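Long-range contact in putative 2,3,4,5-tetrahydropyridine-2-carboxylate N- succinyltransferase (Campylobacter jejuni, PDB 2RIJ), which probably catalyses the succinyl-CoA-dependent conversion of cyclic tetrahydrodipicolinate into N-succinyl-L-2-amino-6-oxopimelate, a step of lysine biosynthesis: residues E215-V226 against L232-A242. Numbering follows the deposited sequence.
Sequences EDNTRILESSKV and LAAGTTIMPGA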
ATOM      1  N   GLU A 215      21.462  39.556 -22.156  1.00 19.98           N
ATOM      2  CA  GLU A 215      22.017  40.485 -21.152  1.00 23.73           C
ATOM      3  C   GLU A 215      23.319  39.894 -20.669  1.00 23.58           C
ATOM      4  O   GLU A 215      23.608  38.695 -20.857  1.00 19.72           O
ATOM      5  CB  GLU A 215      21.064  40.608 -19.970  1.00 24.32           C
ATOM      6  CG  GLU A 215      19.718  41.235 -20.308  1.00 28.70           C
ATOM      7  CD  GLU A 215      18.639  40.219 -20.710  1.00 32.94           C
ATOM      8  OE1 GLU A 215      18.940  39.007 -20.905  1.00 24.93           O
ATOM      9  OE2 GLU A 215      17.476  40.654 -20.835  1.00 28.58           O
ATOM     10  N   ASP A 216      24.147  40.719 -20.046  1.00 21.74           N
ATOM     11  CA  ASP A 216      25.453  40.234 -19.616  1.00 22.71           C
ATOM     12  C   ASP A 216      25.415  39.130 -18.567  1.00 24.21           C
ATOM     13  O   ASP A 216      26.402  38.381 -18.421  1.00 25.20           O
ATOM     14  CB  ASP A 216      26.303  41.370 -19.010  1.00 24.04           C
ATOM     15  CG  ASP A 216      26.845  42.350 -20.039  1.00 29.85           C
ATOM     16  OD1 ASP A 216      26.961  42.039 -21.234  1.00 30.01           O
ATOM     17  OD2 ASP A 216      27.185  43.460 -19.601  1.00 33.58           O
ATOM     18  N   ASN A 217      24.313  39.049 -17.823  1.00 21.98           N
ATOM     19  CA  ASN A 217      24.113  37.988 -16.822  1.00 22.32           C
ATOM     20  C   ASN A 217      23.178  36.839 -17.255  1.00 23.80           C
ATOM     21  O   ASN A 217      22.750  36.038 -16.403  1.00 25.29           O
ATOM     22  CB  ASN A 217      23.626  38.554 -15.492  1.00 23.40           C
ATOM     23  CG  ASN A 217      22.290  39.301 -15.599  1.00 25.40           C
ATOM     24  OD1 ASN A 217      21.903  39.757 -16.662  1.00 27.29           O
ATOM     25  ND2 ASN A 217      21.572  39.410 -14.465  1.00 28.23           N
ATOM     26  N   THR A 218      22.922  36.732 -18.563  1.00 22.84           N
ATOM     27  CA  THR A 218      22.099  35.667 -19.122  1.00 21.65           C
ATOM     28  C   THR A 218      22.978  34.755 -19.917  1.00 20.62           C
ATOM     29  O   THR A 218      23.809  35.173 -20.740  1.00 20.83           O
ATOM     30  CB  THR A 218      20.987  36.238 -19.972  1.00 24.20           C
ATOM     31  OG1 THR A 218      20.184  37.051 -19.138  1.00 24.76           O
ATOM     32  CG2 THR A 218      20.141  35.155 -20.636  1.00 19.88           C
ATOM     33  N   ARG A 219      22.828  33.472 -19.647  1.00 19.00           N
ATOM     34  CA  ARG A 219      23.641  32.445 -20.340  1.00 18.53           C
ATOM     35  C   ARG A 219      22.786  31.402 -21.019  1.00 21.00           C
ATOM     36  O   ARG A 219      21.791  30.936 -20.443  1.00 22.54           O
ATOM     37  CB  ARG A 219      24.561  31.810 -19.326  1.00 17.21           C
ATOM     38  CG  ARG A 219      25.424  32.843 -18.614  1.00 21.12           C
ATOM     39  CD  ARG A 219      26.439  32.213 -17.675  1.00 23.91           C
ATOM     40  NE  ARG A 219      25.795  31.659 -16.491  1.00 25.17           N
ATOM     41  CZ  ARG A 219      26.116  30.552 -15.838  1.00 27.34           C
ATOM     42  NH1 ARG A 219      27.082  29.724 -16.229  1.00 23.47           N
ATOM     43  NH2 ARG A 219      25.421  30.259 -14.749  1.00 25.42           N
ATOM     44  N   ILE A 220      23.189  31.010 -22.229  1.00 20.53           N
ATOM     45  CA  ILE A 220      22.523  29.965 -22.983  1.00 20.08           C
ATOM     46  C   ILE A 220      23.637  29.083 -23.457  1.00 18.54           C
ATOM     47  O   ILE A 220      24.445  29.471 -24.352  1.00 17.91           O
ATOM     48  CB  ILE A 220      21.773  30.518 -24.185  1.00 18.52           C
ATOM     49  CG1 ILE A 220      20.657  31.456 -23.747  1.00 23.56           C
ATOM     50  CG2 ILE A 220      21.318  29.386 -25.100  1.00 19.15           C
ATOM     51  CD1 ILE A 220      20.077  32.326 -24.906  1.00 22.20           C
ATOM     52  N   LEU A 221      23.760  27.914 -22.861  1.00 19.29           N
ATOM     53  CA  LEU A 221      24.981  27.071 -23.088  1.00 21.64           C
ATOM     54  C   LEU A 221      24.960  26.260 -24.370  1.00 22.39           C
ATOM     55  O   LEU A 221      25.943  25.604 -24.700  1.00 21.00           O
ATOM     56  CB  LEU A 221      25.282  26.173 -21.867  1.00 18.57           C
ATOM     57  CG  LEU A 221      26.137  26.823 -20.770  1.00 21.60           C
ATOM     58  CD1 LEU A 221      25.392  27.971 -20.129  1.00 18.25           C
ATOM     59  CD2 LEU A 221      26.604  25.754 -19.736  1.00 19.39           C
ATOM     60  N   GLU A 222      23.858  26.336 -25.105  1.00 21.25           N
ATOM     61  CA  GLU A 222      23.747  25.710 -26.412  1.00 21.63           C
ATOM     62  C   GLU A 222      22.560  26.305 -27.151  1.00 21.28           C
ATOM     63  O   GLU A 222      21.411  26.248 -26.680  1.00 19.62           O
ATOM     64  CB  GLU A 222      23.611  24.180 -26.313  1.00 21.56           C
ATOM     65  CG  GLU A 222      23.248  23.432 -27.628  1.00 24.19           C
ATOM     66  CD  GLU A 222      23.950  23.970 -28.911  1.00 38.61           C
ATOM     67  OE1 GLU A 222      25.164  24.320 -28.821  1.00 39.74           O
ATOM     68  OE2 GLU A 222      23.297  24.067 -30.016  1.00 43.44           O
ATOM     69  N   SER A 223      22.848  26.883 -28.310  1.00 23.29           N
ATOM     70  CA  SER A 223      21.848  27.574 -29.109  1.00 21.18           C
ATOM     71  C   SER A 223      20.640  26.722 -29.497  1.00 22.60           C
ATOM     72  O   SER A 223      19.557  27.220 -29.494  1.00 18.58           O
ATOM     73  CB  SER A 223      22.455  28.173 -30.398  1.00 24.96           C
ATOM     74  OG  SER A 223      21.503  28.965 -31.115  1.00 26.63           O
ATOM     75  N   SER A 224      20.804  25.447 -29.844  1.00 19.06           N
ATOM     76  CA  SER A 224      19.674  24.613 -30.263  1.00 20.81           C
ATOM     77  C   SER A 224      18.587  24.469 -29.154  1.00 23.69           C
ATOM     78  O   SER A 224      17.464  24.045 -29.411  1.00 20.57           O
ATOM     79  CB  SER A 224      20.189  23.232 -30.688  1.00 22.31           C
ATOM     80  OG  SER A 224      20.715  22.562 -29.590  1.00 23.83           O
ATOM     81  N   LYS A 225      18.919  24.847 -27.917  1.00 19.64           N
ATOM     82  CA  LYS A 225      17.998  24.689 -26.784  1.00 21.36           C
ATOM     83  C   LYS A 225      17.061  25.880 -26.527  1.00 20.55           C
ATOM     84  O   LYS A 225      16.217  25.791 -25.650  1.00 20.73           O
ATOM     85  CB  LYS A 225      18.765  24.407 -25.505  1.00 20.65           C
ATOM     86  CG  LYS A 225      19.617  23.129 -25.484  1.00 25.40           C
ATOM     87  CD  LYS A 225      18.948  21.974 -26.258  1.00 27.26           C
ATOM     88  CE  LYS A 225      19.675  20.621 -26.056  1.00 34.68           C
ATOM     89  NZ  LYS A 225      19.311  20.092 -24.703  1.00 33.58           N
ATOM     90  N   VAL A 226      17.243  26.966 -27.266  1.00 20.04           N
ATOM     91  CA  VAL A 226      16.366  28.149 -27.176  1.00 20.09           C
ATOM     92  C   VAL A 226      15.884  28.547 -28.554  1.00 19.57           C
ATOM     93  O   VAL A 226      16.636  29.082 -29.385  1.00 21.57           O
ATOM     94  CB  VAL A 226      17.042  29.316 -26.429  1.00 18.50           C
ATOM     95  CG1 VAL A 226      16.042  30.498 -26.203  1.00 16.32           C
ATOM     96  CG2 VAL A 226      17.622  28.843 -25.087  1.00 20.07           C
ATOM     97  N   LEU A 232      13.577  35.119 -22.141  1.00 22.06           N
ATOM     98  CA  LEU A 232      14.402  34.830 -20.975  1.00 22.78           C
ATOM     99  C   LEU A 232      14.680  36.103 -20.173  1.00 22.05           C
ATOM    100  O   LEU A 232      15.335  37.014 -20.665  1.00 22.31           O
ATOM    101  CB  LEU A 232      15.702  34.200 -21.436  1.00 23.58           C
ATOM    102  CG  LEU A 232      15.621  32.996 -22.402  1.00 24.77           C
ATOM    103  CD1 LEU A 232      17.069  32.487 -22.627  1.00 25.78           C
ATOM    104  CD2 LEU A 232      14.665  31.873 -21.876  1.00 23.44           C
ATOM    105  N   ALA A 233      14.184  36.162 -18.942  1.00 19.75           N
ATOM    106  CA  ALA A 233      14.460  37.294 -18.051  1.00 21.25           C
ATOM    107  C   ALA A 233      15.943  37.342 -17.762  1.00 22.58           C
ATOM    108  O   ALA A 233      16.617  36.296 -17.735  1.00 20.71           O
ATOM    109  CB  ALA A 233      13.636  37.217 -16.746  1.00 16.97           C
ATOM    110  N   ALA A 234      16.448  38.556 -17.591  1.00 22.23           N
ATOM    111  CA  ALA A 234      17.870  38.813 -17.276  1.00 22.64           C
ATOM    112  C   ALA A 234      18.296  37.942 -16.092  1.00 23.83           C
ATOM    113  O   ALA A 234      17.586  37.833 -15.084  1.00 23.56           O
ATOM    114  CB  ALA A 234      18.119  40.347 -16.992  1.00 22.91           C
ATOM    115  N   GLY A 235      19.440  37.281 -16.243  1.00 22.17           N
ATOM    116  CA  GLY A 235      19.947  36.463 -15.191  1.00 20.89           C
ATOM    117  C   GLY A 235      19.605  34.998 -15.362  1.00 20.00           C
ATOM    118  O   GLY A 235      20.070  34.184 -14.593  1.00 21.65           O
ATOM    119  N   THR A 236      18.772  34.641 -16.353  1.00 21.03           N
ATOM    120  CA  THR A 236      18.486  33.214 -16.585  1.00 20.36           C
ATOM    121  C   THR A 236      19.697  32.446 -17.133  1.00 21.45           C
ATOM    122  O   THR A 236      20.477  33.004 -17.912  1.00 20.70           O
ATOM    123  CB  THR A 236      17.292  33.136 -17.568  1.00 22.44           C
ATOM    124  OG1 THR A 236      16.145  33.729 -16.919  1.00 20.58           O
ATOM    125  CG2 THR A 236      16.943  31.676 -18.028  1.00 20.94           C
ATOM    126  N   THR A 237      19.832  31.173 -16.747  1.00 21.83           N
ATOM    127  CA  THR A 237      20.807  30.217 -17.290  1.00 20.26           C
ATOM    128  C   THR A 237      20.070  29.037 -17.907  1.00 19.58           C
ATOM    129  O   THR A 237      19.236  28.381 -17.256  1.00 16.96           O
ATOM    130  CB  THR A 237      21.772  29.700 -16.202  1.00 22.98           C
ATOM    131  OG1 THR A 237      22.400  30.817 -15.558  1.00 22.27           O
ATOM    132  CG2 THR A 237      22.846  28.760 -16.753  1.00 21.61           C
ATOM    133  N   ILE A 238      20.355  28.777 -19.164  1.00 20.70           N
ATOM    134  CA  ILE A 238      19.907  27.543 -19.839  1.00 19.83           C
ATOM    135  C   ILE A 238      21.096  26.594 -19.994  1.00 19.46           C
ATOM    136  O   ILE A 238      22.044  26.830 -20.781  1.00 19.88           O
ATOM    137  CB  ILE A 238      19.300  27.797 -21.228  1.00 21.21           C
ATOM    138  CG1 ILE A 238      18.311  29.012 -21.190  1.00 22.45           C
ATOM    139  CG2 ILE A 238      18.629  26.530 -21.778  1.00 20.17           C
ATOM    140  CD1 ILE A 238      17.127  28.792 -20.201  1.00 22.49           C
HETATM  141  N   MSE A 239      21.020  25.494 -19.289  1.00 18.68           N
HETATM  142  CA  MSE A 239      22.085  24.452 -19.324  1.00 21.46           C
HETATM  143  C   MSE A 239      21.789  23.591 -20.531  1.00 20.16           C
HETATM  144  O   MSE A 239      20.653  23.570 -20.996  1.00 27.15           O
HETATM  145  CB  MSE A 239      22.115  23.613 -18.067  1.00 19.98           C
HETATM  146  CG  MSE A 239      22.456  24.380 -16.813  1.00 25.92           C
HETATM  147 SE   MSE A 239      24.188  25.236 -16.844  0.75 29.35          SE
HETATM  148  CE  MSE A 239      25.432  23.630 -16.846  1.00 21.64           C
ATOM    149  N   PRO A 240      22.816  22.893 -21.080  1.00 20.34           N
ATOM    150  CA  PRO A 240      22.610  22.178 -22.347  1.00 25.29           C
ATOM    151  C   PRO A 240      22.171  20.723 -22.336  1.00 25.89           C
ATOM    152  O   PRO A 240      21.727  20.240 -23.385  1.00 27.80           O
ATOM    153  CB  PRO A 240      23.990  22.281 -23.014  1.00 28.47           C
ATOM    154  CG  PRO A 240      24.945  22.384 -21.937  1.00 27.88           C
ATOM    155  CD  PRO A 240      24.238  22.876 -20.694  1.00 23.31           C
ATOM    156  N   GLY A 241      22.255  20.030 -21.206  1.00 24.35           N
ATOM    157  CA  GLY A 241      22.024  18.594 -21.157  1.00 25.51           C
ATOM    158  C   GLY A 241      20.687  18.114 -21.707  1.00 25.12           C
ATOM    159  O   GLY A 241      20.652  17.281 -22.584  1.00 24.73           O
ATOM    160  N   ALA A 242      19.590  18.603 -21.162  1.00 22.58           N
ATOM    161  CA  ALA A 242      18.278  18.072 -21.486  1.00 18.92           C
ATOM    162  C   ALA A 242      17.205  19.140 -21.431  1.00 20.26           C
ATOM    163  O   ALA A 242      16.062  18.837 -21.213  1.00 22.90           O
ATOM    164  CB  ALA A 242      17.932  16.874 -20.561  1.00 20.02           C
TER
HETATM  165  O   HOH W   1      17.473  37.871 -23.160  1.00 28.20           O
HETATM  166  O   HOH W   2      23.441  33.449 -15.904  1.00 33.66           O
HETATM  167  O   HOH W   3      20.049  17.473 -25.239  0.33 37.90           O
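Two neighbouring rungs at the start of a left-handed parallel beta-helix, the hexapeptide-repeat fold of this acyltransferase family, meet where Arg219 pairs with Thr237 and Ile220 with Ile238. Three backbone bonds establish the parallel register: Arg219 N to Thr236 O, Ile238 N to Arg219 O (2.9 Å, 169° at the hydrogen) and Leu221 N to Ile238 O. At the preceding corner, Thr218 OG1 accepts from Gly235 N at 3.0 Å and donates to Glu215 OE1, tying a type I turn to the type II turn 233-236; Glu215 is also salt-bridged to Lys151. Inside the coil, Val226 CG2 lies 4.0 Å from Ile238 CG1, while Leu232 CD1 packs against Ile220 CD1. On the other face, Thr237 CG2 lies over the Arg219 guanidinium, 3.6 Å from its plane and nearer its edge than its centre. One water joins Asn217 O, Arg219 NE and Thr237 OG1, and Arg219 NH1 pairs with Asp203 of a second subunit. Leu221 CD2 touches Met239 CE, whose side chain neighbours Glu258, the predicted acyl-anhydride residue. Lys225 NZ bonds Gly241 O of a third subunit; bends at chi2 (-36°) and chi4 also bring it 2.8 Å from Pro240 O of its own chain, 42° out of the carbonyl plane.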